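Local coordinates for protein ketol-acid reductoisomerase (NAD(+)) (PDB 4XDY) that catalyses the magnesium-dependent alkyl migration and NADH-dependent reduction of (S)-2-acetolactate to (R)-2,3-dihydroxy-isovalerate in branched-chain amino acid biosynthesis, at residues A[7-12]-A[172-177]; A[224-229]-A[323-328]. All blocks are in the same frame, centred on the assembly; numbering follows the deposited sequence.

The two contacts lie on opposite sides of the chain's centre. Their own centres are 43 Å apart, their nearest atoms about 27 Å, and they do not touch. Contact 1 lies in the N-terminal Rossmann region and ties the loop before strand 18-22 to the end of helix 165-175. Contact 2 belongs to the C-terminal knotted region, where helix 225-254 meets helix 317-327. Contact 1 lies away from the cofactor, magnesium and inhibitor sites. Contact 2 is nearer to one: the side chain of Tyr-229 is about 7 Å from that of Glu-231, a predicted magnesium ligand, but still about 13 Å from a bound magnesium ion.

Contact 1. Residues A[7-12]-A[172-177]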
# COMPACT_ATOMS: atom_id res chain seq x y z
N GLU A 7 -14.59 -20.01 -13.88
CA GLU A 7 -15.14 -20.84 -14.98
C GLU A 7 -14.17 -21.92 -15.42
O GLU A 7 -14.57 -22.86 -16.12
CB GLU A 7 -15.63 -19.94 -16.15
CG GLU A 7 -14.52 -19.29 -16.95
CD GLU A 7 -13.97 -17.98 -16.34
OE1 GLU A 7 -14.29 -17.57 -15.14
OE2 GLU A 7 -13.18 -17.35 -17.10
N ASP A 8 -12.90 -21.88 -14.99
CA ASP A 8 -11.95 -22.89 -15.41
C ASP A 8 -11.83 -24.06 -14.46
O ASP A 8 -11.08 -24.95 -14.75
CB ASP A 8 -10.56 -22.28 -15.60
CG ASP A 8 -10.59 -21.10 -16.50
OD1 ASP A 8 -11.06 -21.28 -17.65
OD2 ASP A 8 -10.22 -19.98 -16.08
N VAL A 9 -12.47 -24.01 -13.30
CA VAL A 9 -12.22 -24.99 -12.22
C VAL A 9 -13.54 -25.54 -11.70
O VAL A 9 -14.45 -24.81 -11.47
CB VAL A 9 -11.51 -24.32 -10.96
CG1 VAL A 9 -11.42 -25.31 -9.78
CG2 VAL A 9 -10.16 -23.72 -11.39
N ASP A 10 -13.56 -26.82 -11.45
CA ASP A 10 -14.76 -27.46 -10.88
C ASP A 10 -14.40 -27.83 -9.45
O ASP A 10 -13.46 -28.61 -9.30
CB ASP A 10 -14.92 -28.78 -11.66
CG ASP A 10 -16.11 -29.62 -11.18
OD1 ASP A 10 -16.93 -29.13 -10.36
OD2 ASP A 10 -16.19 -30.78 -11.72
N ASP A 11 -15.15 -27.35 -8.47
CA ASP A 11 -14.90 -27.72 -7.06
C ASP A 11 -15.71 -28.84 -6.47
O ASP A 11 -15.58 -29.11 -5.30
CB ASP A 11 -14.96 -26.52 -6.16
CG ASP A 11 -16.32 -25.87 -6.17
OD1 ASP A 11 -17.31 -26.58 -6.37
OD2 ASP A 11 -16.38 -24.65 -5.94
N SER A 12 -16.45 -29.58 -7.28
CA SER A 12 -17.35 -30.59 -6.76
C SER A 12 -16.67 -31.78 -6.11
O SER A 12 -17.25 -32.38 -5.23
CB SER A 12 -18.32 -31.06 -7.88
OG SER A 12 -17.63 -31.57 -8.97
N MET A 172 -9.92 -26.64 -4.02
CA MET A 172 -9.75 -25.87 -2.76
C MET A 172 -9.67 -24.37 -3.05
O MET A 172 -10.31 -23.55 -2.37
CB MET A 172 -8.53 -26.41 -2.00
CG MET A 172 -8.73 -27.68 -1.27
SD MET A 172 -7.22 -28.31 -0.57
CE MET A 172 -7.03 -27.15 0.83
N THR A 173 -8.95 -23.99 -4.12
CA THR A 173 -8.78 -22.56 -4.42
C THR A 173 -10.03 -21.92 -4.94
O THR A 173 -10.34 -20.76 -4.71
CB THR A 173 -7.63 -22.25 -5.40
OG1 THR A 173 -7.98 -22.70 -6.73
CG2 THR A 173 -6.27 -22.84 -4.90
N LYS A 174 -10.84 -22.74 -5.62
CA LYS A 174 -12.13 -22.22 -6.08
C LYS A 174 -13.11 -22.03 -4.91
O LYS A 174 -13.80 -21.01 -4.84
CB LYS A 174 -12.74 -23.16 -7.13
CG LYS A 174 -14.08 -22.54 -7.62
CD LYS A 174 -14.78 -23.26 -8.75
CE LYS A 174 -16.01 -22.41 -9.13
NZ LYS A 174 -16.37 -22.93 -10.45
N ALA A 175 -13.19 -23.03 -4.05
CA ALA A 175 -14.03 -22.96 -2.83
C ALA A 175 -13.61 -21.74 -1.92
O ALA A 175 -14.44 -21.10 -1.25
CB ALA A 175 -13.94 -24.23 -2.07
N MET A 176 -12.30 -21.43 -1.92
CA MET A 176 -11.81 -20.21 -1.19
C MET A 176 -11.88 -18.95 -1.98
O MET A 176 -11.57 -17.86 -1.46
CB MET A 176 -10.39 -20.46 -0.62
CG MET A 176 -10.38 -21.52 0.43
SD MET A 176 -8.84 -21.86 1.28
CE MET A 176 -7.89 -22.62 -0.04
N HIS A 177 -12.40 -19.04 -3.22
CA HIS A 177 -12.65 -17.88 -4.09
C HIS A 177 -11.39 -17.17 -4.62
O HIS A 177 -11.45 -16.03 -5.13
CB HIS A 177 -13.59 -16.88 -3.44
CG HIS A 177 -14.98 -17.41 -3.14
ND1 HIS A 177 -16.00 -16.59 -2.70
CD2 HIS A 177 -15.51 -18.66 -3.21
CE1 HIS A 177 -17.10 -17.32 -2.52
NE2 HIS A 177 -16.82 -18.57 -2.76
O HOH W 1 -17.26 -25.31 -9.02
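Lys-174 NZ has three acceptors: two backbone carbonyls and a water. It donates to Val-9 O at 2.9 Å, to Asp-6 O just before the loop segment, and to the water. The contact fastens the N-terminal loop ahead of strand 18-22 to the last turn of helix 165-175 in the Rossmann region. The lysine comes almost straight on to the carbonyl, with a C=O...NZ angle of 169°. The water accepts from NZ and also from Asp-11 N at 3.0 Å, so it bridges the helix side chain to the loop backbone.

Lys-174 reaches the loop because CG lies opposite the backbone N (chi1 -178°) and the rest of the chain is extended. Its methylene groups run between two loop side chains. Val-9 lies alongside, running the other way, and its CG1 touches Lys-174 CB at 3.7 Å. The Asp-11 side chain lies across the lysine chain, nearly perpendicular to it, with OD2 3.5 Å from Lys-174 CD. The Asp-11 carboxylate does not meet the ammonium group: OD2 stays 4.8 Å from NZ. The negative charge would still probably favour the protonated lysine.

The helix ends in a Schellman motif, with His-177 at positive phi and stacked on Tyr-145. Ala-175 packs on Leu-35 of helix 26-37. On the loop side, Asp-10 forms an Asx turn. Its OD1 takes both Ser-12 N and Ser-12 OG from the same face of the carboxylate plane: OG comes from the syn side, tilted 34° out of the plane, at 2.9 Å, and N from further above it.

Contact 2. Residues A[224-229]-A[323-328]; sequences PPEMAY and AEIRKL
The helical segments 225-229 and 323-327, from helices 225-254 and 317-327, cross at -74°, with their axes 10.9 Å apart at closest approach. The nearest CA atoms are those of Glu-226 and Ile-325, at 7.5 Å. Pro-224 is the N-cap of the first helix.

Ile-325 points toward the other helix and packs against Glu-226 and Tyr-229. Its CD1 lies 3.8 Å from Glu-226 CA and 3.6 Å from Tyr-229 CD1. CD1 also touches Tyr-229 CB and CG, so the methyl sits at the base of the ring, by the CB-CG bond. It meets the ring obliquely.

The Tyr-229 ring swings away from its own backbone N, and this sends it past Ile-325 to Arg-326. There Arg-326 NH1 donates to Tyr-229 OH at 3.0 Å, with an N-H...O angle of 160°. The hydroxyl lies in the guanidinium plane, at its edge. Ring and guanidinium planes are 50° apart. A turn in the arginine chain at the CG-CD bond brings the guanidinium edge to the hydroxyl, and CD also touches it. Replacing Tyr-229 with an alanine would probably leave Arg-326 NH1 without this acceptor and open a gap beside Ile-325.

Glu-226 lends its CB and CG to the apolar contact, while its OE1 accepts from Met-1 N of the second subunit. Ile-325 also packs on Ile-3 of that subunit, so the crossing lies at the dimer interface. It is part of the all-helical C-terminal knotted domain of ketol-acid reductoisomerases, near the start of the long helix that carries the predicted magnesium ligands Glu-231 and Glu-235.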
# COMPACT_ATOMS: atom_id res chain seq x y z
N PRO A 224 9.04 17.18 12.06
CA PRO A 224 8.37 16.51 13.20
C PRO A 224 8.05 15.05 12.81
O PRO A 224 7.69 14.78 11.67
CB PRO A 224 7.06 17.27 13.33
CG PRO A 224 7.31 18.61 12.76
CD PRO A 224 8.40 18.46 11.74
N PRO A 225 8.24 14.12 13.74
CA PRO A 225 7.88 12.76 13.46
C PRO A 225 6.45 12.52 13.07
O PRO A 225 6.19 11.59 12.26
CB PRO A 225 8.32 12.00 14.77
CG PRO A 225 8.19 13.04 15.84
CD PRO A 225 8.59 14.33 15.19
N GLU A 226 5.50 13.34 13.54
CA GLU A 226 4.13 13.18 13.08
C GLU A 226 3.98 13.46 11.56
O GLU A 226 3.24 12.79 10.83
CB GLU A 226 3.22 14.11 13.84
CG GLU A 226 3.17 13.80 15.35
CD GLU A 226 4.32 14.34 16.12
OE1 GLU A 226 5.17 15.15 15.68
OE2 GLU A 226 4.33 13.91 17.29
N MET A 227 4.73 14.46 11.12
CA MET A 227 4.78 14.84 9.69
C MET A 227 5.40 13.74 8.83
O MET A 227 4.84 13.33 7.84
CB MET A 227 5.47 16.18 9.59
CG MET A 227 5.44 16.80 8.20
SD MET A 227 6.38 18.34 8.16
CE MET A 227 5.34 19.34 9.23
N ALA A 228 6.54 13.19 9.28
CA ALA A 228 7.19 12.07 8.66
C ALA A 228 6.34 10.87 8.61
O ALA A 228 6.27 10.17 7.61
CB ALA A 228 8.52 11.78 9.33
N TYR A 229 5.55 10.62 9.67
CA TYR A 229 4.55 9.53 9.60
C TYR A 229 3.45 9.65 8.57
O TYR A 229 3.18 8.70 7.86
CB TYR A 229 3.93 9.25 11.04
CG TYR A 229 2.95 8.10 10.96
CD1 TYR A 229 1.61 8.29 10.80
CD2 TYR A 229 3.37 6.83 11.23
CE1 TYR A 229 0.73 7.22 10.66
CE2 TYR A 229 2.53 5.77 11.13
CZ TYR A 229 1.24 5.95 10.86
OH TYR A 229 0.44 4.84 10.78
N ALA A 323 1.57 4.74 16.52
CA ALA A 323 0.52 4.21 17.42
C ALA A 323 -0.29 5.35 18.06
O ALA A 323 -1.50 5.27 18.15
CB ALA A 323 1.07 3.25 18.48
N GLU A 324 0.39 6.40 18.46
CA GLU A 324 -0.22 7.58 19.13
C GLU A 324 -1.14 8.26 18.13
O GLU A 324 -2.30 8.58 18.41
CB GLU A 324 0.88 8.59 19.57
CG GLU A 324 1.87 8.13 20.64
CD GLU A 324 2.97 9.17 21.04
OE1 GLU A 324 3.55 9.98 20.21
OE2 GLU A 324 3.29 9.13 22.26
N ILE A 325 -0.63 8.41 16.87
CA ILE A 325 -1.47 9.02 15.80
C ILE A 325 -2.74 8.26 15.49
O ILE A 325 -3.85 8.82 15.38
CB ILE A 325 -0.61 9.25 14.51
CG1 ILE A 325 0.45 10.31 14.74
CG2 ILE A 325 -1.48 9.55 13.30
CD1 ILE A 325 1.45 10.51 13.61
N ARG A 326 -2.59 6.95 15.34
CA ARG A 326 -3.67 6.11 14.88
C ARG A 326 -4.77 6.01 16.00
O ARG A 326 -5.96 6.03 15.70
CB ARG A 326 -3.24 4.75 14.50
CG ARG A 326 -2.42 4.68 13.20
CD ARG A 326 -2.16 3.26 12.75
NE ARG A 326 -1.39 2.46 13.72
CZ ARG A 326 -0.08 2.43 13.90
NH1 ARG A 326 0.80 3.02 13.09
NH2 ARG A 326 0.38 1.69 14.90
N LYS A 327 -4.32 6.03 17.25
CA LYS A 327 -5.25 6.04 18.42
C LYS A 327 -6.16 7.27 18.43
O LYS A 327 -7.28 7.24 18.92
CB LYS A 327 -4.41 5.98 19.71
CG LYS A 327 -5.24 5.83 20.96
CD LYS A 327 -4.31 5.98 22.16
CE LYS A 327 -5.01 5.67 23.50
NZ LYS A 327 -4.06 4.88 24.36
N LEU A 328 -5.66 8.37 17.91
CA LEU A 328 -6.38 9.65 17.84
C LEU A 328 -7.22 9.85 16.62
O LEU A 328 -7.93 10.86 16.50
CB LEU A 328 -5.38 10.78 18.00
CG LEU A 328 -4.61 10.84 19.32
CD1 LEU A 328 -3.42 11.80 19.26
CD2 LEU A 328 -5.55 11.29 20.47